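Local coordinates for sulfate transporter sulfate transporter family protein (Wolinella succinogenes, PDB 4DGF) that probably moves sulfate or related anions across the membrane as a SulP-family transporter, this chain being its STAS domain, at residues 24-34 / 55-66. Sequence-based numbering, arbitrary orientation.
Sequences VEIYEINGPFF and FILRMRRVPVID. With FMT (formic acid), chain D.
Strands 24-28 and 55-58 run parallel, 4.7 Å apart at their axes. The ladder alternates: E25 O accepts from I56 N, Y27 N gives to I56 O, and Y27 O takes R58 N. I29 N continues it with a nearly straight bond to R58 O (178°). The second chain segment then makes a type I turn from M59 to V62, and the register has shifted by two when pairing resumes. Water 1 fills in there, donating to I29 O and R58 O and accepting from R61 N. The new pairing is a single bridge, where F33 N bonds V64 O at 3.0 Å.

On one sheet face, F55 lies alongside Y27, its CZ 3.5 Å from Y27 CB. L57 CD1 meets Y27 CD2. On the other face, I26 packs beside I56, and I26 CG2 rests on R58 CD at 3.6 Å. In the conformer given, E28 extends from this face to R60, CG anti to its backbone N (chi1 179°). R60 grips OE2 side-on with NE and NH2, both from the same face of the carboxylate; NH2 also pairs with D11. R61 NH2 also comes close to E28 OE1, but too tightly to be read in detail. Farther on, I65 CD1 sits over the F33 ring, 4.2 Å from its centroid, in a CH-pi contact. CE of selenomethionine M59 meets the edge of that ring. F34 CZ touches V64 CG2 at 3.5 Å.

The contact belongs to a beta-alpha-beta unit of the STAS fold. Helix 35-41 follows F34, and D66 caps helix 67-83 through G69 N. Strand 86-90 flanks strand 54-58 on its other side, while helix 118-130 packs against V24, I56 and R58.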
# COMPACT_ATOMS: atom_id res chain seq x y z
N VAL A 24 4.68 10.87 -4.72
CA VAL A 24 3.84 9.71 -4.31
C VAL A 24 4.30 8.55 -5.24
O VAL A 24 4.25 8.65 -6.50
CB VAL A 24 2.36 10.03 -4.57
CG1 VAL A 24 1.48 8.80 -4.16
CG2 VAL A 24 1.94 11.23 -3.71
N GLU A 25 4.72 7.44 -4.67
CA GLU A 25 4.94 6.25 -5.47
C GLU A 25 3.75 5.30 -5.27
O GLU A 25 3.11 5.28 -4.20
CB GLU A 25 6.18 5.56 -4.97
CG GLU A 25 6.64 4.38 -5.88
CD GLU A 25 6.68 4.74 -7.40
OE1 GLU A 25 7.74 5.29 -7.74
OE2 GLU A 25 5.70 4.49 -8.18
N ILE A 26 3.47 4.48 -6.29
CA ILE A 26 2.32 3.55 -6.27
C ILE A 26 2.80 2.17 -6.71
O ILE A 26 3.59 2.03 -7.67
CB ILE A 26 1.19 4.08 -7.16
CG1 ILE A 26 0.66 5.46 -6.60
CG2 ILE A 26 0.04 3.07 -7.21
CD1 ILE A 26 -0.08 6.27 -7.59
N TYR A 27 2.39 1.16 -5.98
CA TYR A 27 2.81 -0.26 -6.33
C TYR A 27 1.56 -1.09 -6.31
O TYR A 27 0.81 -1.03 -5.31
CB TYR A 27 3.74 -0.75 -5.24
CG TYR A 27 4.36 -2.11 -5.47
CD1 TYR A 27 5.69 -2.24 -5.84
CD2 TYR A 27 3.59 -3.29 -5.32
CE1 TYR A 27 6.24 -3.49 -6.10
CE2 TYR A 27 4.15 -4.58 -5.58
CZ TYR A 27 5.51 -4.67 -5.94
OH TYR A 27 6.05 -5.95 -6.18
N GLU A 28 1.25 -1.75 -7.42
CA GLU A 28 0.03 -2.53 -7.51
C GLU A 28 0.37 -4.03 -7.40
O GLU A 28 1.25 -4.56 -8.09
CB GLU A 28 -0.69 -2.24 -8.82
CG GLU A 28 -1.97 -3.07 -8.98
CD GLU A 28 -2.62 -2.96 -10.35
OE1 GLU A 28 -1.90 -2.88 -11.34
OE2 GLU A 28 -3.88 -2.97 -10.46
N ILE A 29 -0.36 -4.73 -6.52
CA ILE A 29 -0.17 -6.16 -6.37
C ILE A 29 -1.00 -6.90 -7.34
O ILE A 29 -2.20 -6.61 -7.54
CB ILE A 29 -0.48 -6.55 -4.93
CG1 ILE A 29 0.53 -5.91 -3.97
CG2 ILE A 29 -0.40 -8.06 -4.78
CD1 ILE A 29 -0.07 -5.85 -2.60
N ASN A 30 -0.42 -7.95 -7.90
CA ASN A 30 -1.09 -8.66 -8.97
C ASN A 30 -2.16 -9.73 -8.58
O ASN A 30 -2.78 -10.33 -9.50
CB ASN A 30 0.03 -9.32 -9.81
CG ASN A 30 0.34 -10.71 -9.31
OD1 ASN A 30 0.40 -10.92 -8.08
ND2 ASN A 30 0.51 -11.68 -10.23
N GLY A 31 -2.38 -9.98 -7.28
CA GLY A 31 -3.35 -11.05 -6.88
C GLY A 31 -3.22 -11.39 -5.44
O GLY A 31 -2.71 -10.61 -4.68
N PRO A 32 -3.50 -12.62 -5.05
CA PRO A 32 -3.28 -13.12 -3.67
C PRO A 32 -1.91 -12.79 -3.16
O PRO A 32 -0.96 -12.95 -3.94
CB PRO A 32 -3.45 -14.64 -3.84
CG PRO A 32 -4.55 -14.68 -4.84
CD PRO A 32 -4.12 -13.66 -5.90
N PHE A 33 -1.80 -12.28 -1.94
CA PHE A 33 -0.48 -11.81 -1.47
C PHE A 33 0.16 -12.92 -0.70
O PHE A 33 0.09 -13.02 0.56
CB PHE A 33 -0.77 -10.55 -0.65
CG PHE A 33 0.45 -9.77 -0.22
CD1 PHE A 33 0.27 -8.43 0.18
CD2 PHE A 33 1.74 -10.31 -0.21
CE1 PHE A 33 1.33 -7.65 0.64
CE2 PHE A 33 2.77 -9.56 0.23
CZ PHE A 33 2.53 -8.22 0.69
N PHE A 34 0.81 -13.80 -1.47
CA PHE A 34 1.48 -14.95 -0.93
C PHE A 34 3.02 -14.80 -1.19
O PHE A 34 3.50 -13.66 -1.34
CB PHE A 34 0.96 -16.31 -1.52
CG PHE A 34 -0.49 -16.57 -1.35
CD1 PHE A 34 -1.19 -16.03 -0.24
CD2 PHE A 34 -1.22 -17.42 -2.29
CE1 PHE A 34 -2.57 -16.27 -0.12
CE2 PHE A 34 -2.58 -17.68 -2.09
CZ PHE A 34 -3.26 -17.05 -0.99
N PHE A 55 3.70 6.30 -0.16
CA PHE A 55 3.75 5.12 -0.94
C PHE A 55 2.37 4.51 -0.84
O PHE A 55 1.91 4.22 0.30
CB PHE A 55 4.85 4.14 -0.37
CG PHE A 55 5.18 3.01 -1.23
CD1 PHE A 55 6.39 3.00 -1.94
CD2 PHE A 55 4.25 1.96 -1.37
CE1 PHE A 55 6.64 1.95 -2.89
CE2 PHE A 55 4.58 0.85 -2.20
CZ PHE A 55 5.79 0.88 -2.95
N ILE A 56 1.76 4.25 -2.01
CA ILE A 56 0.43 3.65 -2.02
C ILE A 56 0.59 2.23 -2.49
O ILE A 56 1.06 1.96 -3.60
CB ILE A 56 -0.54 4.44 -2.95
CG1 ILE A 56 -0.56 5.90 -2.54
CG2 ILE A 56 -1.96 3.75 -2.91
CD1 ILE A 56 -1.51 6.78 -3.30
N LEU A 57 0.12 1.30 -1.66
CA LEU A 57 0.10 -0.07 -2.10
C LEU A 57 -1.34 -0.38 -2.54
O LEU A 57 -2.30 -0.27 -1.66
CB LEU A 57 0.47 -0.90 -0.87
CG LEU A 57 0.88 -2.27 -1.17
CD1 LEU A 57 2.19 -2.38 -1.96
CD2 LEU A 57 1.14 -2.97 0.18
N ARG A 58 -1.52 -0.59 -3.84
CA ARG A 58 -2.79 -0.87 -4.39
C ARG A 58 -3.18 -2.31 -4.22
O ARG A 58 -2.51 -3.22 -4.84
CB ARG A 58 -2.91 -0.51 -5.94
CG ARG A 58 -2.75 1.01 -6.09
CD ARG A 58 -3.19 1.48 -7.46
NE ARG A 58 -4.65 1.28 -7.65
CZ ARG A 58 -5.35 1.56 -8.74
NH1 ARG A 58 -4.77 2.16 -9.81
NH2 ARG A 58 -6.65 1.37 -8.70
N MSE A 59 -4.31 -2.53 -3.57
CA MSE A 59 -4.65 -3.90 -3.12
C MSE A 59 -6.00 -4.30 -3.66
O MSE A 59 -6.63 -5.20 -3.12
CB MSE A 59 -4.56 -3.96 -1.56
CG MSE A 59 -3.17 -3.56 -1.03
SE MSE A 59 -3.02 -3.96 0.87
CE MSE A 59 -2.43 -5.87 0.68
N ARG A 60 -6.49 -3.64 -4.71
CA ARG A 60 -7.82 -4.06 -5.27
C ARG A 60 -7.90 -5.46 -5.82
O ARG A 60 -9.02 -6.05 -5.91
CB ARG A 60 -8.29 -3.09 -6.41
CG ARG A 60 -7.25 -3.06 -7.56
CD ARG A 60 -7.78 -2.02 -8.61
NE ARG A 60 -6.79 -1.85 -9.66
CZ ARG A 60 -7.06 -1.40 -10.89
NH1 ARG A 60 -8.32 -1.11 -11.23
NH2 ARG A 60 -6.08 -1.25 -11.80
N ARG A 61 -6.74 -6.03 -6.17
CA ARG A 61 -6.65 -7.41 -6.72
C ARG A 61 -6.33 -8.42 -5.63
O ARG A 61 -6.06 -9.61 -5.94
CB ARG A 61 -5.50 -7.54 -7.74
CG ARG A 61 -5.65 -6.51 -8.84
CD ARG A 61 -4.66 -6.77 -9.96
NE ARG A 61 -4.47 -5.58 -10.83
CZ ARG A 61 -3.72 -5.59 -11.93
NH1 ARG A 61 -3.21 -6.75 -12.40
NH2 ARG A 61 -3.52 -4.47 -12.65
N VAL A 62 -6.38 -7.99 -4.38
CA VAL A 62 -5.84 -8.87 -3.33
C VAL A 62 -7.04 -9.23 -2.42
O VAL A 62 -7.42 -8.42 -1.53
CB VAL A 62 -4.85 -8.12 -2.51
CG1 VAL A 62 -4.23 -9.09 -1.52
CG2 VAL A 62 -3.72 -7.58 -3.38
N PRO A 63 -7.60 -10.45 -2.59
CA PRO A 63 -8.57 -10.84 -1.59
C PRO A 63 -8.09 -11.55 -0.35
O PRO A 63 -8.89 -11.66 0.65
CB PRO A 63 -9.54 -11.76 -2.37
CG PRO A 63 -8.69 -12.34 -3.49
CD PRO A 63 -7.46 -11.44 -3.69
N VAL A 64 -6.81 -12.01 -0.33
CA VAL A 64 -6.36 -12.93 0.65
C VAL A 64 -4.86 -12.62 0.77
O VAL A 64 -4.21 -12.14 -0.20
CB VAL A 64 -6.55 -14.49 0.23
CG1 VAL A 64 -8.03 -14.85 0.25
CG2 VAL A 64 -5.94 -14.79 -1.10
N ILE A 65 -4.35 -12.84 1.95
CA ILE A 65 -2.92 -12.73 2.27
C ILE A 65 -2.59 -13.89 3.27
O ILE A 65 -3.40 -14.16 4.23
CB ILE A 65 -2.68 -11.33 2.86
CG1 ILE A 65 -1.19 -11.08 3.23
CG2 ILE A 65 -3.62 -11.18 4.06
CD1 ILE A 65 -0.99 -9.65 3.52
N ASP A 66 -1.42 -14.56 3.07
CA ASP A 66 -1.12 -15.59 4.05
C ASP A 66 -0.04 -15.10 5.05
O ASP A 66 0.25 -13.87 5.11
CB ASP A 66 -0.62 -16.79 3.28
CG ASP A 66 0.83 -16.66 2.80
OD1 ASP A 66 1.28 -15.51 2.51
OD2 ASP A 66 1.54 -17.71 2.56
C FMT D . 3.17 -7.43 -7.52
O1 FMT D . 4.27 -7.78 -7.05
O2 FMT D . 2.38 -8.42 -7.77
O HOH W 1 -3.99 -4.89 -6.40
O HOH W 2 -4.09 -9.25 -11.92